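PDB 6G44: putative major capsid protein from Cafeteriavirus-dependent mavirus, which probably builds the shell of the virophage particle, its double jelly-roll subunits joining in threes as capsomers. Local coordinates for residues N152-Y163 / M241-K249. Residues are numbered along the deposited sequence; the frame is centred on the assembly and turned at random. Where two conformers were deposited one is given.
Sequences NKIKAVSMNNPY and MIGIADDVK. With SO4 (sulfate ion), chain P.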
loop_
_atom_site.group_PDB
_atom_site.type_symbol
_atom_site.label_atom_id
_atom_site.label_comp_id
_atom_site.label_asym_id
_atom_site.label_seq_id
_atom_site.Cartn_x
_atom_site.Cartn_y
_atom_site.Cartn_z
ATOM N N ASN C 152 -21.330 -3.914 -10.366
ATOM C CA ASN C 152 -22.692 -4.092 -9.907
ATOM C C ASN C 152 -23.096 -5.562 -9.683
ATOM O O ASN C 152 -24.249 -5.815 -9.320
ATOM C CB ASN C 152 -23.662 -3.371 -10.848
ATOM C CG ASN C 152 -23.882 -4.097 -12.156
ATOM O OD1 ASN C 152 -23.092 -4.931 -12.583
ATOM N ND2 ASN C 152 -24.976 -3.733 -12.831
ATOM N N LYS C 153 -22.174 -6.497 -9.904
ATOM C CA LYS C 153 -22.363 -7.909 -9.605
ATOM C C LYS C 153 -21.081 -8.481 -9.035
ATOM O O LYS C 153 -19.965 -8.068 -9.416
ATOM C CB LYS C 153 -22.683 -8.710 -10.852
ATOM C CG LYS C 153 -23.985 -8.370 -11.537
ATOM C CD LYS C 153 -24.292 -9.454 -12.543
ATOM C CE LYS C 153 -25.544 -9.183 -13.345
ATOM N NZ LYS C 153 -25.241 -9.693 -14.691
ATOM N N ILE C 154 -21.237 -9.467 -8.157
ATOM C CA ILE C 154 -20.123 -10.177 -7.531
ATOM C C ILE C 154 -20.309 -11.648 -7.821
ATOM O O ILE C 154 -21.421 -12.172 -7.658
ATOM C CB ILE C 154 -20.133 -9.951 -6.001
ATOM C CG1 ILE C 154 -19.825 -8.494 -5.673
ATOM C CG2 ILE C 154 -19.164 -10.890 -5.301
ATOM C CD1 ILE C 154 -20.249 -8.066 -4.270
ATOM N N LYS C 155 -19.267 -12.331 -8.269
ATOM C CA LYS C 155 -19.336 -13.770 -8.577
ATOM C C LYS C 155 -18.142 -14.487 -8.003
ATOM O O LYS C 155 -17.010 -13.989 -8.078
ATOM C CB LYS C 155 -19.368 -14.000 -10.082
ATOM C CG LYS C 155 -20.548 -13.341 -10.784
ATOM C CD LYS C 155 -20.658 -13.751 -12.262
ATOM C CE LYS C 155 -19.425 -13.382 -13.079
ATOM N NZ LYS C 155 -19.656 -13.664 -14.531
ATOM N N ALA C 156 -18.366 -15.663 -7.415
ATOM C CA ALA C 156 -17.261 -16.476 -6.900
ATOM C C ALA C 156 -16.284 -16.976 -7.963
ATOM O O ALA C 156 -15.173 -17.305 -7.641
ATOM C CB ALA C 156 -17.798 -17.648 -6.063
ATOM N N VAL C 157 -16.706 -17.014 -9.220
ATOM C CA VAL C 157 -15.782 -17.374 -10.299
ATOM C C VAL C 157 -14.744 -16.292 -10.588
ATOM O O VAL C 157 -13.771 -16.560 -11.279
ATOM C CB VAL C 157 -16.500 -17.754 -11.613
ATOM C CG1 VAL C 157 -17.358 -19.009 -11.399
ATOM C CG2 VAL C 157 -17.310 -16.610 -12.195
ATOM N N SER C 158 -14.968 -15.076 -10.090
ATOM C CA SER C 158 -14.105 -13.918 -10.382
ATOM C C SER C 158 -13.198 -13.602 -9.225
ATOM O O SER C 158 -13.563 -13.771 -8.066
ATOM C CB SER C 158 -14.982 -12.684 -10.618
ATOM O OG SER C 158 -15.971 -12.927 -11.595
ATOM N N MET C 159 -11.995 -13.127 -9.513
ATOM C CA MET C 159 -11.047 -12.876 -8.443
ATOM C C MET C 159 -11.299 -11.611 -7.648
ATOM O O MET C 159 -10.942 -11.542 -6.460
ATOM C CB MET C 159 -9.628 -12.860 -9.004
ATOM C CG MET C 159 -9.205 -14.165 -9.679
ATOM S SD MET C 159 -9.233 -15.652 -8.667
ATOM C CE MET C 159 -8.641 -15.032 -7.113
ATOM N N ASN C 160 -11.893 -10.594 -8.271
ATOM C CA ASN C 160 -12.287 -9.398 -7.515
ATOM C C ASN C 160 -13.637 -9.705 -6.865
ATOM O O ASN C 160 -14.725 -9.424 -7.400
ATOM C CB ASN C 160 -12.365 -8.155 -8.383
ATOM C CG ASN C 160 -12.634 -6.915 -7.539
ATOM O OD1 ASN C 160 -12.010 -6.754 -6.506
ATOM N ND2 ASN C 160 -13.590 -6.076 -7.947
ATOM N N ASN C 161 -13.546 -10.297 -5.685
ATOM C CA ASN C 161 -14.722 -10.842 -4.998
ATOM C C ASN C 161 -14.561 -10.576 -3.516
ATOM O O ASN C 161 -13.797 -11.273 -2.850
ATOM C CB ASN C 161 -14.820 -12.356 -5.253
ATOM C CG ASN C 161 -15.883 -13.019 -4.413
ATOM O OD1 ASN C 161 -16.715 -12.335 -3.809
ATOM N ND2 ASN C 161 -15.856 -14.367 -4.345
ATOM N N PRO C 162 -15.306 -9.606 -2.981
ATOM C CA PRO C 162 -15.173 -9.278 -1.565
ATOM C C PRO C 162 -15.709 -10.385 -0.642
ATOM O O PRO C 162 -15.463 -10.335 0.550
ATOM C CB PRO C 162 -15.981 -7.998 -1.415
ATOM C CG PRO C 162 -17.027 -8.117 -2.447
ATOM C CD PRO C 162 -16.376 -8.802 -3.612
ATOM N N TYR C 163 -16.389 -11.404 -1.188
ATOM C CA TYR C 163 -16.804 -12.533 -0.333
ATOM C C TYR C 163 -15.834 -13.685 -0.326
ATOM O O TYR C 163 -16.111 -14.707 0.290
ATOM C CB TYR C 163 -18.262 -12.948 -0.643
ATOM C CG TYR C 163 -19.196 -11.759 -0.601
ATOM C CD1 TYR C 163 -19.120 -10.785 0.409
ATOM C CD2 TYR C 163 -20.167 -11.564 -1.598
ATOM C CE1 TYR C 163 -19.923 -9.660 0.400
ATOM C CE2 TYR C 163 -20.992 -10.448 -1.596
ATOM C CZ TYR C 163 -20.875 -9.496 -0.604
ATOM O OH TYR C 163 -21.627 -8.349 -0.563
ATOM N N MET C 241 -27.341 -5.248 5.664
ATOM C CA MET C 241 -26.144 -5.933 6.202
ATOM C C MET C 241 -25.583 -7.052 5.345
ATOM O O MET C 241 -24.386 -7.222 5.325
ATOM C CB MET C 241 -26.420 -6.507 7.601
ATOM C CG MET C 241 -26.822 -5.463 8.607
ATOM S SD MET C 241 -26.829 -6.075 10.291
ATOM C CE MET C 241 -28.064 -7.348 10.187
ATOM N N ILE C 242 -26.431 -7.887 4.741
ATOM C CA ILE C 242 -26.048 -9.159 4.189
ATOM C C ILE C 242 -25.759 -9.076 2.695
ATOM O O ILE C 242 -26.530 -8.540 1.920
ATOM C CB ILE C 242 -27.171 -10.209 4.462
ATOM C CG1 ILE C 242 -27.456 -10.293 5.977
ATOM C CG2 ILE C 242 -26.832 -11.573 3.866
ATOM C CD1 ILE C 242 -26.328 -10.881 6.814
ATOM N N GLY C 243 -24.600 -9.599 2.326
ATOM C CA GLY C 243 -24.231 -9.779 0.934
ATOM C C GLY C 243 -24.176 -11.209 0.468
ATOM O O GLY C 243 -23.642 -12.081 1.166
ATOM N N ILE C 244 -24.747 -11.454 -0.724
ATOM C CA ILE C 244 -24.784 -12.780 -1.349
ATOM C C ILE C 244 -24.347 -12.601 -2.791
ATOM O O ILE C 244 -24.915 -11.792 -3.510
ATOM C CB ILE C 244 -26.196 -13.438 -1.279
ATOM C CG1 ILE C 244 -26.673 -13.521 0.181
ATOM C CG2 ILE C 244 -26.126 -14.814 -1.904
ATOM C CD1 ILE C 244 -28.118 -13.946 0.352
ATOM N N ALA C 245 -23.308 -13.340 -3.186
ATOM C CA ALA C 245 -22.817 -13.317 -4.561
ATOM C C ALA C 245 -23.937 -13.610 -5.562
ATOM O O ALA C 245 -24.849 -14.409 -5.301
ATOM C CB ALA C 245 -21.691 -14.300 -4.750
ATOM N N ASP C 246 -23.858 -12.936 -6.699
ATOM C CA ASP C 246 -24.868 -13.029 -7.747
ATOM C C ASP C 246 -24.867 -14.338 -8.496
ATOM O O ASP C 246 -25.790 -14.542 -9.285
ATOM C CB ASP C 246 -24.727 -11.814 -8.668
ATOM C CG ASP C 246 -24.968 -10.527 -7.913
ATOM O OD1 ASP C 246 -26.168 -10.243 -7.610
ATOM O OD2 ASP C 246 -23.990 -9.845 -7.505
ATOM N N ASP C 247 -23.883 -15.215 -8.269
ATOM C CA ASP C 247 -23.869 -16.544 -8.870
ATOM C C ASP C 247 -24.252 -17.678 -7.922
ATOM O O ASP C 247 -24.148 -18.846 -8.317
ATOM C CB ASP C 247 -22.576 -16.831 -9.646
ATOM C CG ASP C 247 -21.304 -16.887 -8.798
ATOM O OD1 ASP C 247 -21.295 -16.431 -7.624
ATOM O OD2 ASP C 247 -20.283 -17.389 -9.366
ATOM N N VAL C 248 -24.769 -17.361 -6.736
ATOM C CA VAL C 248 -25.422 -18.385 -5.907
ATOM C C VAL C 248 -26.730 -18.753 -6.605
ATOM O O VAL C 248 -27.488 -17.887 -7.005
ATOM C CB VAL C 248 -25.718 -17.894 -4.474
ATOM C CG1 VAL C 248 -26.448 -18.962 -3.646
ATOM C CG2 VAL C 248 -24.414 -17.510 -3.768
ATOM N N LYS C 249 -26.976 -20.048 -6.728
ATOM C CA LYS C 249 -28.174 -20.523 -7.422
ATOM C C LYS C 249 -29.360 -20.633 -6.454
ATOM O O LYS C 249 -29.199 -20.953 -5.259
ATOM C CB LYS C 249 -27.898 -21.862 -8.071
ATOM C CG LYS C 249 -26.824 -21.826 -9.150
ATOM C CD LYS C 249 -26.585 -23.199 -9.765
ATOM C CE LYS C 249 -25.644 -23.108 -10.959
ATOM N NZ LYS C 249 -25.146 -24.445 -11.394
HETATM S S SO4 P . -16.854 -11.985 -16.085
HETATM O O1 SO4 P . -18.280 -11.986 -16.460
HETATM O O2 SO4 P . -16.000 -11.849 -17.296
HETATM O O3 SO4 P . -16.536 -10.890 -15.130
HETATM O O4 SO4 P . -16.625 -13.290 -15.392
#
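Tyr163 lies against the strand 242-244, its ring held between Gly243 O, offset toward the rim of one face, and Pro162 CG, 4.3 Å above the centre of the other. Tyr163 OH comes down on Gly243 CA at 3.3 Å and hydrogen-bonds to Arg176, while Tyr163 CD2 reaches Ala245 CB. Asp246 OD2 takes Ile154 N at 2.9 Å on its anti lone pair, nearly straight at 167°, and Asp246 N returns a 2.7 Å bond to Ile154 O, so that Asp246 grips both the N and the O of Ile154; Asp246 OD1 forms a salt bridge with Lys346, which would probably further stabilise the charge. Asp247 CG stands between its own backbone N and carbonyl carbon (chi1 65°), placing Asp247 OD1 3.0 Å from Ala156 N, which arrives on the syn side but out of the carboxylate plane. Gln95 also donates to that oxygen. The Lys155 side chain crosses Asp247 at about a right angle, Lys155 NZ continuing to O1 of a sulfate 2.9 Å away, probably from the crystallisation liquor, that Thr167 and Lys93 of a neighbouring subunit also bind. The type I turn Ala245 to Val248 thus holds Ile154 and Ala156, at the start of the type I turn Lys155 to Ser158, in a double jelly-roll capsid protein.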